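Local coordinates for WYL1 (Ruminococcus sp., PDB 6OAW), which is a WYL-domain accessory protein that modulates the Type VI-D CRISPR-Cas system, probably by acting on its RNA-guided effector Cas13d, at residues 173-176 and 177-181; 53-56 and 57-61. One frame throughout, in Å; residues are numbered along the deposited sequence.

Contact 1: residues 173-176 and 177-181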
loop_
_atom_site.group_PDB
_atom_site.type_symbol
_atom_site.label_atom_id
_atom_site.label_comp_id
_atom_site.label_asym_id
_atom_site.label_seq_id
_atom_site.Cartn_x
_atom_site.Cartn_y
_atom_site.Cartn_z
ATOM N N ALA B 173 5.361 -4.871 -8.472
ATOM C CA ALA B 173 5.716 -3.608 -7.785
ATOM C C ALA B 173 4.557 -3.027 -6.985
ATOM O O ALA B 173 4.864 -2.166 -6.132
ATOM C CB ALA B 173 6.196 -2.589 -8.777
ATOM N N LEU B 174 3.305 -3.414 -7.261
ATOM C CA LEU B 174 2.096 -2.851 -6.589
ATOM C C LEU B 174 1.724 -3.689 -5.359
ATOM O O LEU B 174 0.897 -3.239 -4.539
ATOM C CB LEU B 174 0.923 -2.775 -7.590
ATOM C CG LEU B 174 1.085 -1.730 -8.709
ATOM C CD1 LEU B 174 -0.063 -1.794 -9.709
ATOM C CD2 LEU B 174 1.251 -0.316 -8.168
ATOM N N LEU B 175 2.251 -4.900 -5.250
ATOM C CA LEU B 175 1.923 -5.813 -4.129
ATOM C C LEU B 175 2.433 -5.216 -2.818
ATOM O O LEU B 175 3.451 -4.464 -2.852
ATOM C CB LEU B 175 2.586 -7.167 -4.366
ATOM C CG LEU B 175 2.049 -7.958 -5.546
ATOM C CD1 LEU B 175 2.903 -9.198 -5.770
ATOM C CD2 LEU B 175 0.588 -8.332 -5.307
ATOM N N SER B 176 1.829 -5.614 -1.704
ATOM C CA SER B 176 2.331 -5.260 -0.345
ATOM C C SER B 176 3.735 -5.852 -0.132
ATOM O O SER B 176 4.093 -6.830 -0.830
ATOM C CB SER B 176 1.363 -5.744 0.696
ATOM O OG SER B 176 1.468 -7.153 0.837
ATOM N N ASP B 177 4.495 -5.321 0.829
ATOM C CA ASP B 177 5.831 -5.854 1.186
ATOM C C ASP B 177 5.741 -7.367 1.421
ATOM O O ASP B 177 6.548 -8.091 0.814
ATOM C CB ASP B 177 6.442 -5.082 2.373
ATOM C CG ASP B 177 6.773 -3.623 2.050
ATOM O OD1 ASP B 177 6.609 -3.220 0.886
ATOM O OD2 ASP B 177 7.171 -2.874 2.968
ATOM N N CYS B 178 4.784 -7.841 2.224
ATOM C CA CYS B 178 4.679 -9.267 2.609
ATOM C C CYS B 178 4.320 -10.105 1.385
ATOM O O CYS B 178 4.836 -11.257 1.286
ATOM C CB CYS B 178 3.750 -9.508 3.800
ATOM S SG CYS B 178 1.967 -9.312 3.509
ATOM N N GLU B 179 3.512 -9.576 0.466
ATOM C CA GLU B 179 3.193 -10.331 -0.770
ATOM C C GLU B 179 4.462 -10.463 -1.606
ATOM O O GLU B 179 4.745 -11.575 -2.034
ATOM C CB GLU B 179 2.051 -9.689 -1.560
ATOM C CG GLU B 179 0.673 -10.056 -1.020
ATOM C CD GLU B 179 -0.430 -9.125 -1.508
ATOM O OE1 GLU B 179 -0.156 -7.923 -1.788
ATOM O OE2 GLU B 179 -1.561 -9.615 -1.661
ATOM N N ARG B 180 5.209 -9.378 -1.802
ATOM C CA ARG B 180 6.418 -9.426 -2.662
ATOM C C ARG B 180 7.401 -10.419 -2.054
ATOM O O ARG B 180 7.998 -11.186 -2.819
ATOM C CB ARG B 180 7.041 -8.043 -2.863
ATOM C CG ARG B 180 6.123 -7.106 -3.633
ATOM C CD ARG B 180 6.766 -5.820 -4.075
ATOM N NE ARG B 180 7.692 -5.263 -3.103
ATOM C CZ ARG B 180 7.382 -4.465 -2.078
ATOM N NH1 ARG B 180 6.128 -4.116 -1.834
ATOM N NH2 ARG B 180 8.345 -4.051 -1.273
ATOM N N GLU B 181 7.488 -10.442 -0.729
ATOM C CA GLU B 181 8.439 -11.316 -0.002
ATOM C C GLU B 181 8.076 -12.790 -0.237
ATOM O O GLU B 181 8.996 -13.620 -0.348
ATOM C CB GLU B 181 8.454 -10.931 1.478
ATOM C CG GLU B 181 9.603 -11.567 2.222
ATOM C CD GLU B 181 9.474 -11.523 3.732
ATOM O OE1 GLU B 181 8.447 -12.043 4.278
ATOM O OE2 GLU B 181 10.380 -10.937 4.339
#

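Contact 2: residues 53-56 and 57-61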
loop_
_atom_site.group_PDB
_atom_site.type_symbol
_atom_site.label_atom_id
_atom_site.label_comp_id
_atom_site.label_asym_id
_atom_site.label_seq_id
_atom_site.Cartn_x
_atom_site.Cartn_y
_atom_site.Cartn_z
ATOM N N VAL B 53 23.076 -10.989 -6.623
ATOM C CA VAL B 53 22.264 -11.706 -7.656
ATOM C C VAL B 53 22.084 -10.737 -8.820
ATOM O O VAL B 53 21.894 -9.548 -8.558
ATOM C CB VAL B 53 20.911 -12.203 -7.105
ATOM C CG1 VAL B 53 19.949 -11.071 -6.788
ATOM C CG2 VAL B 53 20.233 -13.184 -8.044
ATOM N N SER B 54 22.196 -11.203 -10.056
ATOM C CA SER B 54 21.932 -10.363 -11.244
ATOM C C SER B 54 20.448 -9.992 -11.263
ATOM O O SER B 54 19.610 -10.713 -10.709
ATOM C CB SER B 54 22.333 -11.079 -12.491
ATOM O OG SER B 54 21.424 -12.147 -12.763
HETATM N N MSE B 55 20.157 -8.854 -11.906
HETATM C CA MSE B 55 18.805 -8.376 -12.118
HETATM C C MSE B 55 17.997 -9.451 -12.877
HETATM O O MSE B 55 16.818 -9.625 -12.575
HETATM C CB MSE B 55 18.855 -7.035 -12.870
HETATM C CG MSE B 55 17.493 -6.471 -13.266
HETATM SE SE MSE B 55 16.322 -6.256 -11.678
HETATM C CE MSE B 55 16.920 -4.550 -10.937
ATOM N N SER B 56 18.600 -10.129 -13.847
ATOM C CA SER B 56 17.946 -11.167 -14.675
ATOM C C SER B 56 17.472 -12.309 -13.764
ATOM O O SER B 56 16.312 -12.745 -13.880
ATOM C CB SER B 56 18.863 -11.660 -15.781
ATOM O OG SER B 56 19.030 -10.671 -16.795
ATOM N N SER B 57 18.348 -12.782 -12.890
ATOM C CA SER B 57 18.064 -13.892 -11.951
ATOM C C SER B 57 16.918 -13.466 -11.023
ATOM O O SER B 57 15.991 -14.258 -10.814
ATOM C CB SER B 57 19.325 -14.278 -11.193
ATOM O OG SER B 57 19.014 -14.849 -9.928
ATOM N N PHE B 58 16.964 -12.239 -10.509
ATOM C CA PHE B 58 15.951 -11.733 -9.562
ATOM C C PHE B 58 14.598 -11.654 -10.303
ATOM O O PHE B 58 13.589 -12.128 -9.767
ATOM C CB PHE B 58 16.428 -10.428 -8.930
ATOM C CG PHE B 58 15.556 -9.971 -7.797
ATOM C CD1 PHE B 58 15.620 -10.597 -6.570
ATOM C CD2 PHE B 58 14.631 -8.957 -7.968
ATOM C CE1 PHE B 58 14.783 -10.224 -5.527
ATOM C CE2 PHE B 58 13.803 -8.576 -6.926
ATOM C CZ PHE B 58 13.897 -9.195 -5.697
ATOM N N LEU B 59 14.574 -11.100 -11.520
ATOM C CA LEU B 59 13.335 -10.965 -12.325
ATOM C C LEU B 59 12.830 -12.367 -12.669
ATOM O O LEU B 59 11.605 -12.566 -12.728
ATOM C CB LEU B 59 13.599 -10.153 -13.599
ATOM C CG LEU B 59 13.875 -8.666 -13.395
ATOM C CD1 LEU B 59 14.326 -8.027 -14.684
ATOM C CD2 LEU B 59 12.656 -7.953 -12.851
ATOM N N THR B 60 13.753 -13.304 -12.886
ATOM C CA THR B 60 13.423 -14.701 -13.236
ATOM C C THR B 60 12.767 -15.402 -12.039
ATOM O O THR B 60 11.773 -16.125 -12.269
ATOM C CB THR B 60 14.642 -15.408 -13.822
ATOM O OG1 THR B 60 14.918 -14.699 -15.033
ATOM C CG2 THR B 60 14.382 -16.871 -14.092
ATOM N N SER B 61 13.283 -15.220 -10.824
ATOM C CA SER B 61 12.693 -15.769 -9.577
ATOM C C SER B 61 11.260 -15.264 -9.436
ATOM O O SER B 61 10.383 -16.054 -9.063
ATOM C CB SER B 61 13.487 -15.376 -8.364
ATOM O OG SER B 61 14.757 -15.973 -8.396
#

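Contact 1: residues 173-176 and 177-181
Ser176 and Glu179 face each other across the first turn of helix 177-184 and form a capping box. The serine turns OG back over the turn, with chi1 at 75°, where it accepts from Glu179 N at 3.2 Å. In return, Ser176 N donates to the anti lone pair of Glu179 OE1, 3.0 Å away, while the Ser176 hydroxyl meets the same oxygen from above the carboxylate plane. Serine suits the N-cap because its short arm reaches a first-turn amide, which precedes the regular i to i+4 ladder; glutamate has the length to return to the cap residue's amide.

Leu175 crosses the glutamate side chain at about a right angle, and its CB lies 3.6 Å from Arg180 CG. The arginine then bends at chi3 (-38°), bringing NH1 to Leu175 O at 2.9 Å, with that oxygen in the guanidinium plane. NH1 and NH2 converge end-on on the single oxygen Asp177 OD1, two hydrogen bonds of one salt bridge, and NE forms a further salt bridge to Asp39 of helix 30-44. Carboxylates of Asp177 and Glu179 near the helix N terminus should interact favourably with its dipole, and the shared guanidinium couples this start to a neighbouring helix.

Contact 2: residues 53-56 and 57-61
Ser56 O is gripped twice by Thr60, by OG1 at 2.7 Å and by the backbone N at 2.8 Å, the two donors arriving from opposite faces of the carbonyl plane. These bonds lie in the opening turns of helix 55-71, for which Ser54 is the N-cap and Val53 with Phe58 a hydrophobic staple. Thr60 OG1 is anti to the carbonyl carbon (chi1 -64°), which points it back along the helix to Ser56 O; threonine can thus spend its hydroxyl on the helix itself.

Ser54 begins the helix. Its OG folds over the turn and accepts from Ser57 N at 3.1 Å in a nearly straight bond (161°), a task suited to a short hydroxyl side chain. The regular ladder opens with Phe58 N to Ser54 O and continues with Leu59 N to Met55 O.

The apolar side chains sort themselves around this turn. Met55, present as selenomethionine, bends at chi2 and chi3, which lays SE alongside Leu59 CG at 3.8 Å. A flexible unbranched chain suits this place, since it can follow the leucine and still pack on Ile36 and Ile37 of helix 30-44; both residues reach Val133 of strand 131-136. Before the cap, the beta-branched Val53 crosses Phe58 at about a right angle, its CG1 resting 4.2 Å from Phe58 CB, while Phe58 itself packs on Phe43. This N' to N4 pairing is the staple. Ser56 OG accepts a hydrogen bond from Ser136 N, joining the helix to the end of strand 131-136. One residue on from Thr60, Ser61 OG makes the same backward bond, reaching Ser57 O from above the carbonyl plane at 3.2 Å.

How the contacts relate
From the N terminus, strand 23-28 leads into helix 30-44, and a linker that is partly unmodelled leads to contact 2, where the chain turns into helix 55-71. Contact 1 follows more than a hundred residues later, after helix 161-172, where a short loop turns into helix 177-184. Each contact closes a single local turn at a helix start; they stand in series and neither nest nor cross. Their centres lie 16 Å apart and they do not touch, yet helix 30-44 serves both: it packs against contact 2 and receives side chains from contact 1. Contact 2 further joins strand 131-136, whereas contact 1 reaches the loop before strand 237-243.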